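Local structure of HTLV-2 integrase catalytic core domain (Human T-cell leukemia virus 2, 6QBT) at residues P6-Q11 with K63-N68; H27-T32 with S52-A57; S34-V39 with S59-P64. The protein forms the catalytic core domain of a retroviral integrase, the nucleotidyltransferase that inserts viral DNA into the host genome. All blocks are in the same frame, centred on the assembly; numbering follows the deposited sequence.

From the N terminus, the chain enters strand 9-19 through residues 6-11, whose partner in interaction 1 arrives only at 63-68; this pairing closes the longest of the three loops. Interaction 2 (27-32 with 52-57) is nested inside that loop and lays helix 47-61 on strand 22-31. Interaction 3 (34-39 with 59-64) starts before interaction 2 has closed and ends after it, so the two cross along the chain. It rests the end of the same helix against strand 37-42 and finishes on Lys-63 and Pro-64, which interaction 1 also uses. Together the contacts tie helix 47-61 and four neighbouring strands into one RNase H-like core.

Interaction 1: residues P6-Q11 with K63-N68; sequences PNHIWQ and KPLHIN
Trp-10 lies across Pro-64 at about a right angle, on one face of the sheet where strands 9-19 and 66-68 run parallel. At the root of the side chain, Trp-10 CB touches Ile-67 CG2 at 3.9 Å. CG stands beside the backbone N, anti to the carbonyl carbon (chi1 -72°), and from there the indole spreads over the proline: Pro-64 CB sits over the centre of the five-membered ring, 3.6 Å from its centroid and 10° off the normal, a CH-pi contact. Further out, Trp-10 CE3 meets Pro-64 CG at 3.7 Å, and at the far tip Trp-10 CH2 lies 3.8 Å from Pro-64 CD. The polar edge is held too, since Trp-10 NE1 donates to Asn-7 OD1 at 3.0 Å, with the acceptor nearly in the ring plane; the same N-H also makes a weak hydrogen bond to Asp-31 OD2. Asn-7 ND2 in turn is bonded to the carbonyl of Leu-61, fixing this amide.

Between the main chains, backbone bonds set the register: Leu-65 N to Asn-7 O at 2.8 Å, Trp-10 N to His-66 O at 2.9 Å and Asn-68 N to Trp-10 O at 2.9 Å. On the other face, Asn-68 OD1 is bonded to His-94 N and, like His-66 NE2, to Ser-92 OG. Magnesium ligands follow: Asp-13 lies further along the first strand and Asp-70 just beyond the second. Main-chain bonds and an indole laid on proline by CH-pi and van der Waals contact, its N-H held by Asn-7, are consistent with a firm placement of these strands.

Interaction 2: residues H27-T32 with S52-A57; sequences HVWVDT and SAFLQA
In the RNase H-like core of the integrase, helix 47-61 covers one face of the sheet, and Trp-29 and Phe-54 meet where it packs on strand 22-31. Phe-54 CD1 lies over one face of the indole, offset toward its rim, and comes within 3.6 Å of Trp-29 CE2. The two rings cross obliquely, their planes 32° apart and the phenyl centroid 4.7 Å from that of the six-membered indole ring. No hydrogen bond joins the two segments here, and all five touching residues are buried. At the pyrrole side of the same indole, Trp-29 CD1 meets Ala-57 CB at 3.7 Å.

One turn earlier in the helix, Ala-53 CB comes as close as 3.4 Å to His-27 CB, a tight apolar touch. Ala-53 and Ala-57 are thus the small residues that face the strand, and the segment axes, at 37° to each other, approach to 8.8 Å. Strand 22-31 is the second of the five in the sheet and antiparallel to strand 9-19; Val-28 pairs there by backbone bonds with Asp-13, a magnesium ligand. Trp-10 of that strand also packs on Phe-54 and Ala-57.

Interaction 3: residues S34-V39 with S59-P64; sequences SGAVSV and SLLGKP
Leu-61 presses both of its methyl groups against Ala-36 and the first residues of strand 37-42. Its CG stands anti to its own carbonyl carbon (chi1 -58°), and from there the branches divide: Leu-61 CD2 meets Ala-36 CB at 3.9 Å, while Leu-61 CD1 lies against the main chain, 4.0 Å from Ser-38 N. Leu-60 adds a second apolar branch from the preceding residue of the helix, its CD2 coming to 3.6 Å from Val-37 O. No hydrogen bond crosses between the segments; the contact consists of leucine methyls laid on an alanine, on peptide groups of the strand and, more loosely, on the CB of Ser-38, which faces both Leu-61 CD1 and Leu-60 CD2.

The next shell fixes both sides of the contact. Ser-34 OG accepts from Ala-36 N at 3.0 Å and 160°, an ST turn that shapes the approach to the strand. Across the contact, the helix ends after Leu-61: Gly-62 leaves helical geometry with a positive phi of 98°, at angles where a beta carbon would press on the carbonyl O of Leu-61. His-156 bridges the two sides, its ND1 bonded to Ser-34 OG and its NE2 to Leu-61 O. Val-37 O, beside the methyl of Leu-60, is bonded to Asn-140 ND2.

Strand 37-42, an outermost strand of the sheet within this chain, pairs with strand 22-31. Here it lies between the end of helix 47-61, under Leu-60 and Leu-61, and helix 128-142, which meets Val-37 and Val-39, with helix 152-156 closing over Ala-36 and Leu-60.

Interaction 1: residues P6-Q11 with K63-N68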
ATOM      1  N   PRO A   6     -14.031 -13.437   8.290  1.00 34.71           N
ATOM      2  CA  PRO A   6     -13.203 -13.023   7.178  1.00 32.04           C
ATOM      3  C   PRO A   6     -12.006 -13.957   6.971  1.00 34.42           C
ATOM      4  O   PRO A   6     -11.482 -14.516   7.937  1.00 36.50           O
ATOM      5  CB  PRO A   6     -12.747 -11.628   7.579  1.00 32.12           C
ATOM      6  CG  PRO A   6     -13.716 -11.140   8.607  1.00 32.01           C
ATOM      7  CD  PRO A   6     -14.204 -12.368   9.303  1.00 33.34           C
ATOM      8  N   ASN A   7     -11.626 -14.132   5.706  1.00 33.50           N
ATOM      9  CA  ASN A   7     -10.526 -14.983   5.256  1.00 31.71           C
ATOM     10  C   ASN A   7     -10.657 -16.471   5.544  1.00 33.83           C
ATOM     11  O   ASN A   7      -9.673 -17.227   5.453  1.00 34.92           O
ATOM     12  CB  ASN A   7      -9.180 -14.418   5.711  1.00 33.53           C
ATOM     13  CG  ASN A   7      -8.853 -13.099   5.048  1.00 34.08           C
ATOM     14  OD1 ASN A   7      -9.372 -12.799   3.988  1.00 34.51           O
ATOM     15  ND2 ASN A   7      -8.024 -12.287   5.695  1.00 31.69           N
ATOM     16  N   HIS A   8     -11.884 -16.920   5.806  1.00 36.74           N
ATOM     17  CA  HIS A   8     -12.174 -18.349   5.901  1.00 35.47           C
ATOM     18  C   HIS A   8     -12.284 -18.913   4.466  1.00 35.74           C
ATOM     19  O   HIS A   8     -11.539 -19.828   4.107  1.00 36.22           O
ATOM     20  CB  HIS A   8     -13.400 -18.595   6.786  1.00 35.93           C
ATOM     21  CG  HIS A   8     -13.781 -20.038   6.928  1.00 40.96           C
ATOM     22  ND1 HIS A   8     -14.940 -20.436   7.557  1.00 43.95           N
ATOM     23  CD2 HIS A   8     -13.188 -21.178   6.494  1.00 42.57           C
ATOM     24  CE1 HIS A   8     -15.045 -21.752   7.512  1.00 43.40           C
ATOM     25  NE2 HIS A   8     -13.994 -22.228   6.869  1.00 43.62           N
ATOM     26  N   ILE A   9     -13.169 -18.353   3.640  1.00 33.89           N
ATOM     27  CA  ILE A   9     -13.419 -18.884   2.294  1.00 34.19           C
ATOM     28  C   ILE A   9     -13.555 -17.734   1.298  1.00 33.87           C
ATOM     29  O   ILE A   9     -14.388 -16.851   1.487  1.00 33.41           O
ATOM     30  CB  ILE A   9     -14.734 -19.704   2.211  1.00 34.73           C
ATOM     31  CG1 ILE A   9     -14.745 -20.863   3.213  1.00 33.67           C
ATOM     32  CG2 ILE A   9     -14.974 -20.187   0.769  1.00 36.55           C
ATOM     33  CD1 ILE A   9     -16.042 -21.660   3.248  1.00 33.75           C
ATOM     34  N   TRP A  10     -12.728 -17.762   0.259  1.00 33.22           N
ATOM     35  CA  TRP A  10     -12.831 -16.855  -0.878  1.00 34.25           C
ATOM     36  C   TRP A  10     -13.359 -17.539  -2.147  1.00 34.87           C
ATOM     37  O   TRP A  10     -13.203 -18.758  -2.315  1.00 34.76           O
ATOM     38  CB  TRP A  10     -11.466 -16.321  -1.226  1.00 35.24           C
ATOM     39  CG  TRP A  10     -10.889 -15.351  -0.287  1.00 35.23           C
ATOM     40  CD1 TRP A  10     -11.363 -14.981   0.931  1.00 35.39           C
ATOM     41  CD2 TRP A  10      -9.678 -14.680  -0.468  1.00 34.23           C
ATOM     42  NE1 TRP A  10     -10.529 -14.096   1.504  1.00 35.08           N
ATOM     43  CE2 TRP A  10      -9.473 -13.885   0.661  1.00 35.84           C
ATOM     44  CE3 TRP A  10      -8.739 -14.647  -1.503  1.00 35.93           C
ATOM     45  CZ2 TRP A  10      -8.354 -13.044   0.799  1.00 34.79           C
ATOM     46  CZ3 TRP A  10      -7.625 -13.810  -1.374  1.00 36.16           C
ATOM     47  CH2 TRP A  10      -7.441 -13.028  -0.218  1.00 34.87           C
ATOM     48  N   GLN A  11     -13.959 -16.732  -3.029  1.00 34.53           N
ATOM     49  CA  GLN A  11     -14.334 -17.154  -4.392  1.00 37.83           C
ATOM     50  C   GLN A  11     -13.488 -16.372  -5.371  1.00 35.30           C
ATOM     51  O   GLN A  11     -13.277 -15.179  -5.168  1.00 32.67           O
ATOM     52  CB  GLN A  11     -15.781 -16.807  -4.697  1.00 41.87           C
ATOM     53  CG  GLN A  11     -16.793 -17.344  -3.720  1.00 45.40           C
ATOM     54  CD  GLN A  11     -17.560 -18.465  -4.310  1.00 50.90           C
ATOM     55  OE1 GLN A  11     -16.985 -19.402  -4.887  1.00 54.23           O
ATOM     56  NE2 GLN A  11     -18.874 -18.368  -4.211  1.00 53.85           N
ATOM     57  N   LYS A  63      -4.319 -13.548   4.189  1.00 36.31           N
ATOM     58  CA  LYS A  63      -4.236 -14.904   3.629  1.00 36.13           C
ATOM     59  C   LYS A  63      -5.508 -15.716   3.910  1.00 35.87           C
ATOM     60  O   LYS A  63      -5.869 -15.871   5.062  1.00 38.65           O
ATOM     61  CB  LYS A  63      -3.032 -15.599   4.246  1.00 36.23           C
ATOM     62  CG  LYS A  63      -2.759 -17.011   3.755  1.00 37.32           C
ATOM     63  CD  LYS A  63      -1.535 -17.589   4.443  1.00 35.85           C
ATOM     64  CE  LYS A  63      -1.175 -18.920   3.856  1.00 36.03           C
ATOM     65  NZ  LYS A  63      -0.028 -19.520   4.587  1.00 36.30           N
ATOM     66  N   PRO A  64      -6.186 -16.245   2.871  1.00 34.10           N
ATOM     67  CA  PRO A  64      -7.372 -17.076   3.128  1.00 34.86           C
ATOM     68  C   PRO A  64      -7.023 -18.502   3.533  1.00 34.50           C
ATOM     69  O   PRO A  64      -5.952 -19.011   3.153  1.00 32.67           O
ATOM     70  CB  PRO A  64      -8.074 -17.100   1.765  1.00 35.87           C
ATOM     71  CG  PRO A  64      -6.974 -16.988   0.784  1.00 33.97           C
ATOM     72  CD  PRO A  64      -5.908 -16.150   1.429  1.00 34.06           C
ATOM     73  N   LEU A  65      -7.918 -19.140   4.284  1.00 33.64           N
ATOM     74  CA  LEU A  65      -7.786 -20.562   4.596  1.00 35.15           C
ATOM     75  C   LEU A  65      -8.156 -21.446   3.392  1.00 34.64           C
ATOM     76  O   LEU A  65      -7.528 -22.460   3.151  1.00 33.04           O
ATOM     77  CB  LEU A  65      -8.672 -20.944   5.787  1.00 35.52           C
ATOM     78  CG  LEU A  65      -8.364 -20.238   7.114  1.00 38.40           C
ATOM     79  CD1 LEU A  65      -9.448 -20.591   8.129  1.00 38.97           C
ATOM     80  CD2 LEU A  65      -6.966 -20.579   7.660  1.00 37.63           C
ATOM     81  N   HIS A  66      -9.174 -21.034   2.645  1.00 35.04           N
ATOM     82  CA  HIS A  66      -9.816 -21.869   1.642  1.00 35.92           C
ATOM     83  C   HIS A  66     -10.211 -20.965   0.476  1.00 34.15           C
ATOM     84  O   HIS A  66     -10.814 -19.910   0.682  1.00 33.55           O
ATOM     85  CB  HIS A  66     -11.064 -22.527   2.273  1.00 37.58           C
ATOM     86  CG  HIS A  66     -11.779 -23.514   1.398  1.00 39.65           C
ATOM     87  ND1 HIS A  66     -12.809 -24.297   1.873  1.00 44.35           N
ATOM     88  CD2 HIS A  66     -11.643 -23.840   0.091  1.00 41.87           C
ATOM     89  CE1 HIS A  66     -13.267 -25.069   0.903  1.00 40.67           C
ATOM     90  NE2 HIS A  66     -12.573 -24.812  -0.189  1.00 41.84           N
ATOM     91  N   ILE A  67      -9.842 -21.374  -0.731  1.00 33.25           N
ATOM     92  CA  ILE A  67     -10.317 -20.740  -1.971  1.00 35.05           C
ATOM     93  C   ILE A  67     -11.125 -21.707  -2.860  1.00 32.76           C
ATOM     94  O   ILE A  67     -10.811 -22.893  -2.949  1.00 30.81           O
ATOM     95  CB  ILE A  67      -9.163 -20.124  -2.781  1.00 33.93           C
ATOM     96  CG1 ILE A  67      -8.058 -21.155  -3.009  1.00 35.50           C
ATOM     97  CG2 ILE A  67      -8.630 -18.908  -2.051  1.00 35.08           C
ATOM     98  CD1 ILE A  67      -7.188 -20.890  -4.219  1.00 37.59           C
ATOM     99  N   ASN A  68     -12.178 -21.181  -3.483  1.00 33.19           N
ATOM    100  CA  ASN A  68     -12.971 -21.930  -4.454  1.00 34.97           C
ATOM    101  C   ASN A  68     -12.968 -21.198  -5.773  1.00 34.89           C
ATOM    102  O   ASN A  68     -13.270 -20.009  -5.821  1.00 37.64           O
ATOM    103  CB  ASN A  68     -14.409 -22.137  -3.971  1.00 36.55           C
ATOM    104  CG  ASN A  68     -15.144 -23.164  -4.799  1.00 38.53           C
ATOM    105  OD1 ASN A  68     -15.155 -24.365  -4.476  1.00 39.68           O
ATOM    106  ND2 ASN A  68     -15.712 -22.719  -5.915  1.00 40.91           N
TER

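Interaction 2: residues H27-T32 with S52-A57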
ATOM      1  N   HIS A  27      -8.786 -10.387 -12.836  1.00 31.50           N
ATOM      2  CA  HIS A  27      -8.704 -11.454 -11.866  1.00 32.21           C
ATOM      3  C   HIS A  27      -9.330 -10.909 -10.568  1.00 35.13           C
ATOM      4  O   HIS A  27      -8.825  -9.923  -9.986  1.00 34.26           O
ATOM      5  CB  HIS A  27      -7.262 -11.810 -11.588  1.00 31.64           C
ATOM      6  CG  HIS A  27      -6.548 -12.458 -12.718  1.00 32.62           C
ATOM      7  ND1 HIS A  27      -6.174 -11.771 -13.856  1.00 35.10           N
ATOM      8  CD2 HIS A  27      -6.057 -13.714 -12.854  1.00 32.89           C
ATOM      9  CE1 HIS A  27      -5.526 -12.593 -14.664  1.00 31.83           C
ATOM     10  NE2 HIS A  27      -5.443 -13.777 -14.083  1.00 32.97           N
ATOM     11  N   VAL A  28     -10.399 -11.568 -10.122  1.00 33.90           N
ATOM     12  CA  VAL A  28     -11.276 -11.083  -9.081  1.00 33.84           C
ATOM     13  C   VAL A  28     -11.310 -12.107  -7.939  1.00 33.89           C
ATOM     14  O   VAL A  28     -11.583 -13.268  -8.158  1.00 33.62           O
ATOM     15  CB  VAL A  28     -12.707 -10.891  -9.647  1.00 35.45           C
ATOM     16  CG1 VAL A  28     -13.718 -10.538  -8.551  1.00 37.18           C
ATOM     17  CG2 VAL A  28     -12.719  -9.847 -10.758  1.00 35.91           C
ATOM     18  N   TRP A  29     -11.050 -11.665  -6.721  1.00 32.99           N
ATOM     19  CA  TRP A  29     -11.206 -12.532  -5.548  1.00 35.54           C
ATOM     20  C   TRP A  29     -12.151 -11.832  -4.612  1.00 34.41           C
ATOM     21  O   TRP A  29     -12.040 -10.614  -4.424  1.00 31.40           O
ATOM     22  CB  TRP A  29      -9.866 -12.745  -4.813  1.00 34.75           C
ATOM     23  CG  TRP A  29      -8.944 -13.564  -5.592  1.00 34.06           C
ATOM     24  CD1 TRP A  29      -7.936 -13.129  -6.422  1.00 34.04           C
ATOM     25  CD2 TRP A  29      -8.937 -14.968  -5.647  1.00 33.17           C
ATOM     26  NE1 TRP A  29      -7.291 -14.203  -6.975  1.00 33.82           N
ATOM     27  CE2 TRP A  29      -7.890 -15.349  -6.517  1.00 34.02           C
ATOM     28  CE3 TRP A  29      -9.730 -15.963  -5.056  1.00 34.83           C
ATOM     29  CZ2 TRP A  29      -7.620 -16.691  -6.815  1.00 34.03           C
ATOM     30  CZ3 TRP A  29      -9.449 -17.288  -5.335  1.00 33.09           C
ATOM     31  CH2 TRP A  29      -8.396 -17.642  -6.198  1.00 32.33           C
ATOM     32  N   VAL A  30     -13.053 -12.591  -4.006  1.00 33.31           N
ATOM     33  CA  VAL A  30     -14.005 -11.982  -3.085  1.00 36.99           C
ATOM     34  C   VAL A  30     -14.229 -12.878  -1.869  1.00 37.24           C
ATOM     35  O   VAL A  30     -14.392 -14.094  -2.000  1.00 36.42           O
ATOM     36  CB  VAL A  30     -15.305 -11.543  -3.821  1.00 36.56           C
ATOM     37  CG1 VAL A  30     -15.817 -12.640  -4.691  1.00 40.21           C
ATOM     38  CG2 VAL A  30     -16.367 -11.050  -2.854  1.00 36.03           C
ATOM     39  N   ASP A  31     -14.179 -12.258  -0.686  1.00 36.25           N
ATOM     40  CA  ASP A  31     -14.387 -12.974   0.539  1.00 35.10           C
ATOM     41  C   ASP A  31     -15.874 -13.251   0.688  1.00 36.18           C
ATOM     42  O   ASP A  31     -16.684 -12.335   0.563  1.00 38.66           O
ATOM     43  CB  ASP A  31     -13.898 -12.143   1.696  1.00 34.89           C
ATOM     44  CG  ASP A  31     -13.892 -12.912   2.973  1.00 33.18           C
ATOM     45  OD1 ASP A  31     -14.957 -13.049   3.597  1.00 32.31           O
ATOM     46  OD2 ASP A  31     -12.817 -13.397   3.334  1.00 32.48           O
ATOM     47  N   THR A  32     -16.224 -14.504   0.965  1.00 34.71           N
ATOM     48  CA  THR A  32     -17.628 -14.932   1.037  1.00 33.19           C
ATOM     49  C   THR A  32     -18.327 -14.454   2.305  1.00 34.22           C
ATOM     50  O   THR A  32     -19.530 -14.552   2.376  1.00 35.02           O
ATOM     51  CB  THR A  32     -17.775 -16.473   0.992  1.00 31.82           C
ATOM     52  OG1 THR A  32     -16.985 -17.055   2.031  1.00 33.46           O
ATOM     53  CG2 THR A  32     -17.314 -17.040  -0.330  1.00 30.74           C
ATOM     54  N   SER A  52       0.341 -13.985  -9.407  1.00 34.36           N
ATOM     55  CA  SER A  52       0.512 -12.561  -9.165  1.00 33.20           C
ATOM     56  C   SER A  52      -0.782 -11.868  -8.649  1.00 34.59           C
ATOM     57  O   SER A  52      -0.726 -11.169  -7.626  1.00 33.91           O
ATOM     58  CB  SER A  52       1.029 -11.851 -10.406  1.00 32.49           C
ATOM     59  OG  SER A  52       1.229 -10.457 -10.147  1.00 31.71           O
ATOM     60  N   ALA A  53      -1.925 -12.072  -9.304  1.00 34.07           N
ATOM     61  CA  ALA A  53      -3.173 -11.439  -8.820  1.00 36.07           C
ATOM     62  C   ALA A  53      -3.550 -11.968  -7.456  1.00 34.69           C
ATOM     63  O   ALA A  53      -4.142 -11.261  -6.656  1.00 37.23           O
ATOM     64  CB  ALA A  53      -4.329 -11.682  -9.778  1.00 35.01           C
ATOM     65  N   PHE A  54      -3.243 -13.232  -7.212  1.00 34.86           N
ATOM     66  CA  PHE A  54      -3.582 -13.857  -5.954  1.00 35.75           C
ATOM     67  C   PHE A  54      -2.749 -13.262  -4.818  1.00 35.07           C
ATOM     68  O   PHE A  54      -3.277 -12.988  -3.736  1.00 38.96           O
ATOM     69  CB  PHE A  54      -3.420 -15.376  -6.079  1.00 35.51           C
ATOM     70  CG  PHE A  54      -3.963 -16.172  -4.925  1.00 35.20           C
ATOM     71  CD1 PHE A  54      -5.118 -15.796  -4.231  1.00 36.09           C
ATOM     72  CD2 PHE A  54      -3.341 -17.372  -4.570  1.00 38.24           C
ATOM     73  CE1 PHE A  54      -5.611 -16.577  -3.193  1.00 36.29           C
ATOM     74  CE2 PHE A  54      -3.826 -18.152  -3.524  1.00 35.75           C
ATOM     75  CZ  PHE A  54      -4.960 -17.758  -2.837  1.00 36.08           C
ATOM     76  N   LEU A  55      -1.468 -13.029  -5.078  1.00 34.84           N
ATOM     77  CA  LEU A  55      -0.606 -12.264  -4.148  1.00 35.71           C
ATOM     78  C   LEU A  55      -1.071 -10.818  -3.940  1.00 37.34           C
ATOM     79  O   LEU A  55      -1.010 -10.341  -2.825  1.00 38.17           O
ATOM     80  CB  LEU A  55       0.859 -12.257  -4.584  1.00 32.90           C
ATOM     81  CG  LEU A  55       1.540 -13.634  -4.501  1.00 33.94           C
ATOM     82  CD1 LEU A  55       2.825 -13.682  -5.334  1.00 34.40           C
ATOM     83  CD2 LEU A  55       1.829 -14.013  -3.060  1.00 33.56           C
ATOM     84  N   GLN A  56      -1.499 -10.123  -4.996  1.00 36.93           N
ATOM     85  CA  GLN A  56      -2.073  -8.792  -4.820  1.00 38.15           C
ATOM     86  C   GLN A  56      -3.268  -8.847  -3.868  1.00 35.09           C
ATOM     87  O   GLN A  56      -3.338  -8.080  -2.917  1.00 34.05           O
ATOM     88  CB  GLN A  56      -2.458  -8.171  -6.150  1.00 41.75           C
ATOM     89  CG  GLN A  56      -1.227  -7.714  -6.910  1.00 49.60           C
ATOM     90  CD  GLN A  56      -1.457  -7.405  -8.388  1.00 52.87           C
ATOM     91  OE1 GLN A  56      -2.437  -7.844  -9.005  1.00 60.61           O
ATOM     92  NE2 GLN A  56      -0.530  -6.655  -8.960  1.00 45.83           N
ATOM     93  N   ALA A  57      -4.180  -9.775  -4.118  1.00 34.41           N
ATOM     94  CA  ALA A  57      -5.350  -9.994  -3.256  1.00 34.40           C
ATOM     95  C   ALA A  57      -5.012 -10.262  -1.775  1.00 34.09           C
ATOM     96  O   ALA A  57      -5.624  -9.690  -0.849  1.00 34.80           O
ATOM     97  CB  ALA A  57      -6.158 -11.152  -3.811  1.00 33.03           C
TER

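Interaction 3: residues S34-V39 with S59-P64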
ATOM      1  N   SER A  34     -17.190 -11.247   4.270  1.00 33.55           N
ATOM      2  CA  SER A  34     -17.217  -9.764   4.287  1.00 34.64           C
ATOM      3  C   SER A  34     -17.756  -9.141   2.984  1.00 37.05           C
ATOM      4  O   SER A  34     -18.210  -7.990   2.976  1.00 37.38           O
ATOM      5  CB  SER A  34     -15.812  -9.227   4.525  1.00 33.67           C
ATOM      6  OG  SER A  34     -14.944  -9.589   3.451  1.00 33.32           O
ATOM      7  N   GLY A  35     -17.666  -9.900   1.884  1.00 38.30           N
ATOM      8  CA  GLY A  35     -17.861  -9.365   0.538  1.00 36.58           C
ATOM      9  C   GLY A  35     -16.696  -8.529   0.029  1.00 36.65           C
ATOM     10  O   GLY A  35     -16.790  -7.984  -1.063  1.00 35.88           O
ATOM     11  N   ALA A  36     -15.606  -8.447   0.789  1.00 31.75           N
ATOM     12  CA  ALA A  36     -14.453  -7.652   0.390  1.00 35.18           C
ATOM     13  C   ALA A  36     -13.770  -8.222  -0.850  1.00 35.26           C
ATOM     14  O   ALA A  36     -13.718  -9.441  -1.040  1.00 33.43           O
ATOM     15  CB  ALA A  36     -13.450  -7.540   1.536  1.00 37.72           C
ATOM     16  N   VAL A  37     -13.228  -7.317  -1.670  1.00 33.08           N
ATOM     17  CA  VAL A  37     -12.825  -7.638  -3.027  1.00 34.63           C
ATOM     18  C   VAL A  37     -11.390  -7.308  -3.289  1.00 33.84           C
ATOM     19  O   VAL A  37     -10.926  -6.273  -2.859  1.00 33.98           O
ATOM     20  CB  VAL A  37     -13.610  -6.777  -4.062  1.00 36.13           C
ATOM     21  CG1 VAL A  37     -13.415  -7.314  -5.462  1.00 35.26           C
ATOM     22  CG2 VAL A  37     -15.086  -6.769  -3.713  1.00 39.77           C
ATOM     23  N   SER A  38     -10.748  -8.140  -4.104  1.00 33.54           N
ATOM     24  CA  SER A  38      -9.558  -7.756  -4.863  1.00 32.92           C
ATOM     25  C   SER A  38      -9.784  -7.942  -6.365  1.00 33.26           C
ATOM     26  O   SER A  38     -10.381  -8.924  -6.791  1.00 34.27           O
ATOM     27  CB  SER A  38      -8.371  -8.616  -4.471  1.00 32.96           C
ATOM     28  OG  SER A  38      -7.206  -8.200  -5.162  1.00 35.87           O
ATOM     29  N   VAL A  39      -9.254  -7.029  -7.166  1.00 33.80           N
ATOM     30  CA  VAL A  39      -9.287  -7.194  -8.595  1.00 37.15           C
ATOM     31  C   VAL A  39      -7.970  -6.726  -9.137  1.00 35.70           C
ATOM     32  O   VAL A  39      -7.501  -5.677  -8.732  1.00 37.64           O
ATOM     33  CB  VAL A  39     -10.474  -6.423  -9.261  1.00 42.57           C
ATOM     34  CG1 VAL A  39     -10.695  -5.073  -8.618  1.00 47.03           C
ATOM     35  CG2 VAL A  39     -10.276  -6.240 -10.774  1.00 43.75           C
ATOM     36  N   SER A  59      -2.144  -9.509  -0.300  1.00 30.39           N
ATOM     37  CA  SER A  59      -1.580  -8.296   0.314  1.00 33.90           C
ATOM     38  C   SER A  59      -2.642  -7.305   0.786  1.00 33.87           C
ATOM     39  O   SER A  59      -2.432  -6.578   1.728  1.00 33.15           O
ATOM     40  CB  SER A  59      -0.636  -7.570  -0.630  1.00 35.38           C
ATOM     41  OG  SER A  59      -1.340  -7.058  -1.747  1.00 38.88           O
ATOM     42  N   LEU A  60      -3.761  -7.262   0.092  1.00 34.24           N
ATOM     43  CA  LEU A  60      -4.817  -6.322   0.396  1.00 36.85           C
ATOM     44  C   LEU A  60      -5.781  -6.871   1.445  1.00 36.47           C
ATOM     45  O   LEU A  60      -6.232  -6.119   2.305  1.00 37.76           O
ATOM     46  CB  LEU A  60      -5.555  -6.007  -0.898  1.00 39.02           C
ATOM     47  CG  LEU A  60      -6.687  -5.008  -0.794  1.00 42.16           C
ATOM     48  CD1 LEU A  60      -6.144  -3.593  -0.609  1.00 40.07           C
ATOM     49  CD2 LEU A  60      -7.568  -5.150  -2.042  1.00 42.07           C
ATOM     50  N   LEU A  61      -6.092  -8.167   1.365  1.00 34.77           N
ATOM     51  CA  LEU A  61      -7.117  -8.801   2.207  1.00 35.50           C
ATOM     52  C   LEU A  61      -6.641  -9.725   3.345  1.00 33.84           C
ATOM     53  O   LEU A  61      -7.408  -9.988   4.239  1.00 32.17           O
ATOM     54  CB  LEU A  61      -8.050  -9.608   1.315  1.00 34.40           C
ATOM     55  CG  LEU A  61      -8.771  -8.849   0.192  1.00 36.39           C
ATOM     56  CD1 LEU A  61      -9.628  -9.822  -0.625  1.00 35.99           C
ATOM     57  CD2 LEU A  61      -9.635  -7.719   0.738  1.00 36.71           C
ATOM     58  N   GLY A  62      -5.397 -10.199   3.294  1.00 34.04           N
ATOM     59  CA  GLY A  62      -4.862 -11.204   4.213  1.00 34.02           C
ATOM     60  C   GLY A  62      -4.925 -12.559   3.554  1.00 35.82           C
ATOM     61  O   GLY A  62      -5.528 -12.725   2.492  1.00 36.86           O
ATOM     62  N   LYS A  63      -4.319 -13.548   4.189  1.00 36.31           N
ATOM     63  CA  LYS A  63      -4.236 -14.904   3.629  1.00 36.13           C
ATOM     64  C   LYS A  63      -5.508 -15.716   3.910  1.00 35.87           C
ATOM     65  O   LYS A  63      -5.869 -15.871   5.062  1.00 38.65           O
ATOM     66  CB  LYS A  63      -3.032 -15.599   4.246  1.00 36.23           C
ATOM     67  CG  LYS A  63      -2.759 -17.011   3.755  1.00 37.32           C
ATOM     68  CD  LYS A  63      -1.535 -17.589   4.443  1.00 35.85           C
ATOM     69  CE  LYS A  63      -1.175 -18.920   3.856  1.00 36.03           C
ATOM     70  NZ  LYS A  63      -0.028 -19.520   4.587  1.00 36.30           N
ATOM     71  N   PRO A  64      -6.186 -16.245   2.871  1.00 34.10           N
ATOM     72  CA  PRO A  64      -7.372 -17.076   3.128  1.00 34.86           C
ATOM     73  C   PRO A  64      -7.023 -18.502   3.533  1.00 34.50           C
ATOM     74  O   PRO A  64      -5.952 -19.011   3.153  1.00 32.67           O
ATOM     75  CB  PRO A  64      -8.074 -17.100   1.765  1.00 35.87           C
ATOM     76  CG  PRO A  64      -6.974 -16.988   0.784  1.00 33.97           C
ATOM     77  CD  PRO A  64      -5.908 -16.150   1.429  1.00 34.06           C
TER